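Long-range contacts in DNA methyltransferase (Nicotiana tabacum, PDB 4ONQ), which probably transfers, through the catalytic domain in this chain, methyl groups from S-adenosyl-L-methionine to C5 of cytosines in DNA: residues Q33-P38 / V348-M352; F227-I231 / I252-T256. The protein carries 5 engineered substitutions. All blocks are in the same frame, centred on the assembly; numbering follows the deposited sequence.

Contact 1 (Q33-P38 / V348-M352); sequences QAVGPP and VKSIM
A single long side chain can span a gap that two backbones leave open, and Lys349 does so here. Residues 348-352 form the C-terminal part of helix 337-352, with Met352 N hydrogen-bonded to Val348 O (3.0 Å), while 33-38 is irregular. Gln33 and Ala34 have helical backbone angles, Gly36 has a positive phi (69/162), and a cis peptide joins Pro37 to Pro38, whose ring lies against the helix. The CA atoms of Pro38 and Lys349 lie 6.3 Å apart. In the canonical class I methyltransferase fold a helix of this kind runs on into the next strand of the sheet; in the rearranged order that gives DRM enzymes their name, the chain instead ends close to this helix, which is consistent with its packing on the loop that enters strand 39-45. Lys349 has chi1, chi2 and chi4 in t, with chi3 near 91°. Lys349 NZ thereby comes 2.6 Å from Gln33 O and 4.1 Å from Val35 O, and the side chain makes a cation-pi contact with Tyr61. At its base, Lys349 CA and CB lie 3.9 and 4.0 Å from Pro38 CD. Val348 (t) sets CG1 3.9 Å from Pro38 CG. Met352 (m, t, p) touches both prolines, CE 4.1 Å from Pro37 CB and SD 4.3 Å from Pro38 CB.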
ATOM      1  N   GLN A  33     -23.199  -8.848  11.779  1.00 87.43           N
ATOM      2  CA  GLN A  33     -23.333  -8.982  10.330  1.00 89.02           C
ATOM      3  C   GLN A  33     -21.980  -8.849   9.637  1.00 82.09           C
ATOM      4  O   GLN A  33     -21.780  -9.338   8.524  1.00 77.01           O
ATOM      5  CB  GLN A  33     -24.315  -7.939   9.779  1.00111.35           C
ATOM      6  CG  GLN A  33     -23.824  -6.487   9.833  1.00115.56           C
ATOM      7  CD  GLN A  33     -23.903  -5.862  11.219  1.00119.33           C
ATOM      8  OE1 GLN A  33     -23.886  -6.557  12.235  1.00119.65           O
ATOM      9  NE2 GLN A  33     -23.991  -4.536  11.262  1.00118.66           N
ATOM     10  N   ALA A  34     -21.049  -8.189  10.317  1.00 84.29           N
ATOM     11  CA  ALA A  34     -19.726  -7.934   9.768  1.00 82.43           C
ATOM     12  C   ALA A  34     -18.839  -9.175   9.794  1.00 75.43           C
ATOM     13  O   ALA A  34     -17.794  -9.210   9.147  1.00 75.09           O
ATOM     14  CB  ALA A  34     -19.060  -6.787  10.517  1.00 96.51           C
ATOM     15  N   VAL A  35     -19.259 -10.196  10.537  1.00 83.18           N
ATOM     16  CA  VAL A  35     -18.458 -11.410  10.680  1.00 87.44           C
ATOM     17  C   VAL A  35     -18.726 -12.389   9.538  1.00 91.73           C
ATOM     18  O   VAL A  35     -19.169 -11.994   8.459  1.00 81.90           O
ATOM     19  CB  VAL A  35     -18.711 -12.108  12.038  1.00 76.84           C
ATOM     20  CG1 VAL A  35     -20.078 -12.782  12.048  1.00 89.78           C
ATOM     21  CG2 VAL A  35     -17.638 -13.139  12.307  1.00 76.70           C
ATOM     22  N   GLY A  36     -18.446 -13.666   9.780  1.00116.60           N
ATOM     23  CA  GLY A  36     -18.653 -14.705   8.790  1.00114.92           C
ATOM     24  C   GLY A  36     -17.690 -14.593   7.627  1.00111.51           C
ATOM     25  O   GLY A  36     -17.070 -13.550   7.423  1.00111.02           O
ATOM     26  N   PRO A  37     -17.543 -15.683   6.864  1.00 95.31           N
ATOM     27  CA  PRO A  37     -16.767 -15.673   5.621  1.00 86.86           C
ATOM     28  C   PRO A  37     -17.513 -14.895   4.546  1.00 85.57           C
ATOM     29  O   PRO A  37     -18.743 -14.947   4.507  1.00 99.17           O
ATOM     30  CB  PRO A  37     -16.700 -17.156   5.239  1.00 75.19           C
ATOM     31  CG  PRO A  37     -17.014 -17.901   6.492  1.00 75.39           C
ATOM     32  CD  PRO A  37     -17.987 -17.038   7.222  1.00 78.13           C
ATOM     33  N   PRO A  38     -16.784 -14.189   3.669  1.00 70.04           N
ATOM     34  CA  PRO A  38     -15.323 -14.143   3.587  1.00 57.49           C
ATOM     35  C   PRO A  38     -14.731 -13.076   4.493  1.00 57.73           C
ATOM     36  O   PRO A  38     -15.474 -12.299   5.096  1.00 53.01           O
ATOM     37  CB  PRO A  38     -15.096 -13.715   2.143  1.00 56.33           C
ATOM     38  CG  PRO A  38     -16.216 -12.761   1.897  1.00 58.25           C
ATOM     39  CD  PRO A  38     -17.407 -13.329   2.646  1.00 68.41           C
ATOM     40  N   VAL A 348     -20.645 -11.760  -2.953  1.00 60.92           N
ATOM     41  CA  VAL A 348     -19.818 -12.887  -2.513  1.00 56.42           C
ATOM     42  C   VAL A 348     -20.268 -13.453  -1.158  1.00 63.17           C
ATOM     43  O   VAL A 348     -20.397 -14.677  -0.992  1.00 57.94           O
ATOM     44  CB  VAL A 348     -18.313 -12.501  -2.455  1.00 50.10           C
ATOM     45  CG1 VAL A 348     -17.510 -13.569  -1.737  1.00 49.35           C
ATOM     46  CG2 VAL A 348     -17.762 -12.270  -3.857  1.00 48.65           C
ATOM     47  N   LYS A 349     -20.588 -12.593  -0.223  1.00 66.49           N
ATOM     48  CA  LYS A 349     -20.988 -13.058   1.068  1.00 71.39           C
ATOM     49  C   LYS A 349     -22.335 -13.697   1.012  1.00 74.06           C
ATOM     50  O   LYS A 349     -22.588 -14.672   1.672  1.00 69.26           O
ATOM     51  CB  LYS A 349     -21.047 -11.901   2.020  1.00 84.46           C
ATOM     52  CG  LYS A 349     -21.541 -12.304   3.329  1.00 92.53           C
ATOM     53  CD  LYS A 349     -20.978 -11.469   4.401  1.00 92.81           C
ATOM     54  CE  LYS A 349     -21.834 -10.304   4.673  1.00101.45           C
ATOM     55  NZ  LYS A 349     -21.543  -9.724   6.007  1.00107.57           N
ATOM     56  N   SER A 350     -23.209 -13.120   0.223  1.00 88.10           N
ATOM     57  CA  SER A 350     -24.513 -13.722  -0.016  1.00 86.90           C
ATOM     58  C   SER A 350     -24.347 -15.142  -0.537  1.00 85.00           C
ATOM     59  O   SER A 350     -24.803 -16.100   0.091  1.00 91.13           O
ATOM     60  CB  SER A 350     -25.308 -12.888  -1.023  1.00 88.11           C
ATOM     61  OG  SER A 350     -26.333 -13.656  -1.630  1.00 91.41           O
ATOM     62  N   ILE A 351     -23.679 -15.262  -1.681  1.00 77.79           N
ATOM     63  CA  ILE A 351     -23.457 -16.546  -2.341  1.00 74.83           C
ATOM     64  C   ILE A 351     -22.880 -17.604  -1.403  1.00 74.23           C
ATOM     65  O   ILE A 351     -23.317 -18.757  -1.410  1.00 74.35           O
ATOM     66  CB  ILE A 351     -22.522 -16.388  -3.564  1.00 72.30           C
ATOM     67  CG1 ILE A 351     -23.216 -15.592  -4.670  1.00 71.36           C
ATOM     68  CG2 ILE A 351     -22.089 -17.743  -4.096  1.00 66.10           C
ATOM     69  CD1 ILE A 351     -22.290 -15.167  -5.793  1.00 65.89           C
ATOM     70  N   MET A 352     -21.913 -17.208  -0.580  1.00 61.63           N
ATOM     71  CA  MET A 352     -21.206 -18.186   0.247  1.00 61.47           C
ATOM     72  C   MET A 352     -22.024 -18.814   1.384  1.00 70.11           C
ATOM     73  O   MET A 352     -21.627 -19.835   1.938  1.00 73.46           O
ATOM     74  CB  MET A 352     -19.871 -17.620   0.745  1.00 59.53           C
ATOM     75  CG  MET A 352     -18.861 -17.452  -0.380  1.00 58.67           C
ATOM     76  SD  MET A 352     -17.223 -16.886   0.107  1.00 67.71           S
ATOM     77  CE  MET A 352     -16.753 -18.167   1.266  1.00 53.33           C
TER

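Contact 2 (F227-I231 / I252-T256); sequences FPGGI and IPLNT
This is a parallel beta pairing at the starts of neighbouring strands 231-236 and 254-260, in the seven-stranded sheet of the methyltransferase. Approaching it, Phe227 to Gly230 form a type I turn, with Gly230 N bonded to Phe227 O at 3.1 Å. Gly230 then takes phi/psi of 103/162, angles that call for glycine; a CB there would also be tight against Asn255 CB. Ile231 pairs with Leu254, CA atoms 5.1 Å apart. Helix 242-249 links the two strands in a beta-alpha-beta unit of the Rossmann-like fold, and this contact pairs the starts of its two strands. Ile231 N donates to Pro253 O (3.0 Å), which also takes a CA-H...O contact from Gly230 CA (3.3 Å). Ile231 O accepts from Asn255 N (2.8 Å) and, weakly, from Thr256 N (3.3 Å), where the chain turns a corner at Asn255. Ile231 (t, t) puts CG2 4.0 Å from both Ile252 CG2 and Leu254 CD2; Ile252 and Leu254 also pack on Leu247 of that helix.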
ATOM      1  N   PHE A 227      -5.320 -20.655   7.029  1.00 59.99           N
ATOM      2  CA  PHE A 227      -5.436 -21.249   5.695  1.00 52.63           C
ATOM      3  C   PHE A 227      -4.209 -22.005   5.197  1.00 51.88           C
ATOM      4  O   PHE A 227      -3.543 -21.565   4.260  1.00 56.63           O
ATOM      5  CB  PHE A 227      -5.840 -20.183   4.682  1.00 57.66           C
ATOM      6  CG  PHE A 227      -7.168 -19.555   4.974  1.00 67.07           C
ATOM      7  CD1 PHE A 227      -8.338 -20.148   4.536  1.00 68.80           C
ATOM      8  CD2 PHE A 227      -7.249 -18.372   5.686  1.00 63.60           C
ATOM      9  CE1 PHE A 227      -9.562 -19.575   4.808  1.00 69.77           C
ATOM     10  CE2 PHE A 227      -8.472 -17.795   5.958  1.00 59.76           C
ATOM     11  CZ  PHE A 227      -9.628 -18.397   5.517  1.00 64.85           C
ATOM     12  N   PRO A 228      -3.935 -23.170   5.803  1.00 57.57           N
ATOM     13  CA  PRO A 228      -2.804 -24.023   5.422  1.00 59.41           C
ATOM     14  C   PRO A 228      -3.030 -24.720   4.077  1.00 65.31           C
ATOM     15  O   PRO A 228      -2.076 -25.203   3.468  1.00 69.96           O
ATOM     16  CB  PRO A 228      -2.751 -25.064   6.550  1.00 56.22           C
ATOM     17  CG  PRO A 228      -3.678 -24.553   7.623  1.00 60.94           C
ATOM     18  CD  PRO A 228      -4.706 -23.754   6.910  1.00 57.31           C
ATOM     19  N   GLY A 229      -4.274 -24.834   3.672  1.00 64.80           N
ATOM     20  CA  GLY A 229      -4.627 -25.387   2.390  1.00 68.53           C
ATOM     21  C   GLY A 229      -4.331 -24.422   1.278  1.00 66.55           C
ATOM     22  O   GLY A 229      -4.359 -24.753   0.118  1.00 71.46           O
ATOM     23  N   GLY A 230      -4.077 -23.188   1.650  1.00 49.54           N
ATOM     24  CA  GLY A 230      -3.953 -22.142   0.681  1.00 44.07           C
ATOM     25  C   GLY A 230      -5.208 -21.328   0.672  1.00 45.62           C
ATOM     26  O   GLY A 230      -6.236 -21.726   1.134  1.00 48.53           O
ATOM     27  N   ILE A 231      -5.091 -20.161   0.123  1.00 46.50           N
ATOM     28  CA  ILE A 231      -6.132 -19.196   0.232  1.00 55.91           C
ATOM     29  C   ILE A 231      -6.659 -18.809  -1.142  1.00 55.56           C
ATOM     30  O   ILE A 231      -5.941 -18.837  -2.104  1.00 49.70           O
ATOM     31  CB  ILE A 231      -5.647 -18.021   1.105  1.00 57.46           C
ATOM     32  CG1 ILE A 231      -6.786 -17.296   1.728  1.00 57.13           C
ATOM     33  CG2 ILE A 231      -4.775 -17.045   0.370  1.00 45.28           C
ATOM     34  CD1 ILE A 231      -6.295 -16.157   2.567  1.00 51.93           C
ATOM     35  N   ILE A 252       1.888 -17.371   3.121  1.00 42.05           N
ATOM     36  CA  ILE A 252       0.545 -17.901   2.960  1.00 47.63           C
ATOM     37  C   ILE A 252       0.357 -18.380   1.527  1.00 51.37           C
ATOM     38  O   ILE A 252       0.455 -17.596   0.590  1.00 43.23           O
ATOM     39  CB  ILE A 252      -0.512 -16.841   3.284  1.00 38.47           C
ATOM     40  CG1 ILE A 252      -0.316 -16.326   4.716  1.00 45.69           C
ATOM     41  CG2 ILE A 252      -1.900 -17.414   3.092  1.00 38.36           C
ATOM     42  CD1 ILE A 252      -1.248 -15.185   5.101  1.00 38.85           C
ATOM     43  N   PRO A 253       0.101 -19.648   1.339  1.00 48.27           N
ATOM     44  CA  PRO A 253       0.020 -20.163  -0.006  1.00 39.49           C
ATOM     45  C   PRO A 253      -1.175 -19.606  -0.727  1.00 50.87           C
ATOM     46  O   PRO A 253      -2.203 -19.415  -0.145  1.00 53.50           O
ATOM     47  CB  PRO A 253      -0.094 -21.667   0.191  1.00 41.24           C
ATOM     48  CG  PRO A 253      -0.001 -21.896   1.618  1.00 42.15           C
ATOM     49  CD  PRO A 253      -0.288 -20.648   2.325  1.00 41.09           C
ATOM     50  N   LEU A 254      -1.020 -19.369  -2.007  1.00 42.40           N
ATOM     51  CA  LEU A 254      -2.097 -18.874  -2.797  1.00 48.43           C
ATOM     52  C   LEU A 254      -2.652 -19.952  -3.682  1.00 49.21           C
ATOM     53  O   LEU A 254      -1.984 -20.451  -4.535  1.00 39.91           O
ATOM     54  CB  LEU A 254      -1.584 -17.753  -3.666  1.00 45.29           C
ATOM     55  CG  LEU A 254      -1.065 -16.555  -2.915  1.00 48.48           C
ATOM     56  CD1 LEU A 254      -0.224 -15.701  -3.807  1.00 36.25           C
ATOM     57  CD2 LEU A 254      -2.190 -15.761  -2.332  1.00 43.87           C
ATOM     58  N   ASN A 255      -3.913 -20.264  -3.499  1.00 57.08           N
ATOM     59  CA  ASN A 255      -4.519 -21.265  -4.323  1.00 55.52           C
ATOM     60  C   ASN A 255      -5.263 -20.695  -5.489  1.00 52.19           C
ATOM     61  O   ASN A 255      -4.982 -21.000  -6.593  1.00 61.04           O
ATOM     62  CB  ASN A 255      -5.416 -22.157  -3.481  1.00 59.82           C
ATOM     63  CG  ASN A 255      -6.272 -23.048  -4.309  1.00 70.02           C
ATOM     64  OD1 ASN A 255      -7.447 -22.806  -4.471  1.00 69.66           O
ATOM     65  ND2 ASN A 255      -5.685 -24.098  -4.843  1.00 77.55           N
ATOM     66  N   THR A 256      -6.132 -19.774  -5.265  1.00 57.76           N
ATOM     67  CA  THR A 256      -6.662 -19.176  -6.422  1.00 60.77           C
ATOM     68  C   THR A 256      -6.765 -17.678  -6.175  1.00 58.99           C
ATOM     69  O   THR A 256      -7.154 -17.281  -5.118  1.00 67.09           O
ATOM     70  CB  THR A 256      -7.967 -19.836  -6.722  1.00 63.32           C
ATOM     71  OG1 THR A 256      -7.879 -20.551  -7.950  1.00 69.04           O
ATOM     72  CG2 THR A 256      -9.004 -18.840  -6.875  1.00 67.04           C
TER

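How the contacts relate
A short closure can be nested inside a very long one. From the N terminus, the chain passes through 33-38 into strand 39-45, and the last helix, 337-352, comes back to this loop near the C terminus, so contact 1 closes a loop of some 310 residues. Contact 2 is nested inside it and closes a short one, from the start of strand 231-236 through helix 242-249 to strand 254-260. Strand 309-312 lies between strands 39-45 and 231-236: contact 2 ties two sheet neighbours, whereas contact 1 joins a helix to the loop ahead of another strand. Their centres are 19 Å apart and their nearest atoms about 7 Å, without touching.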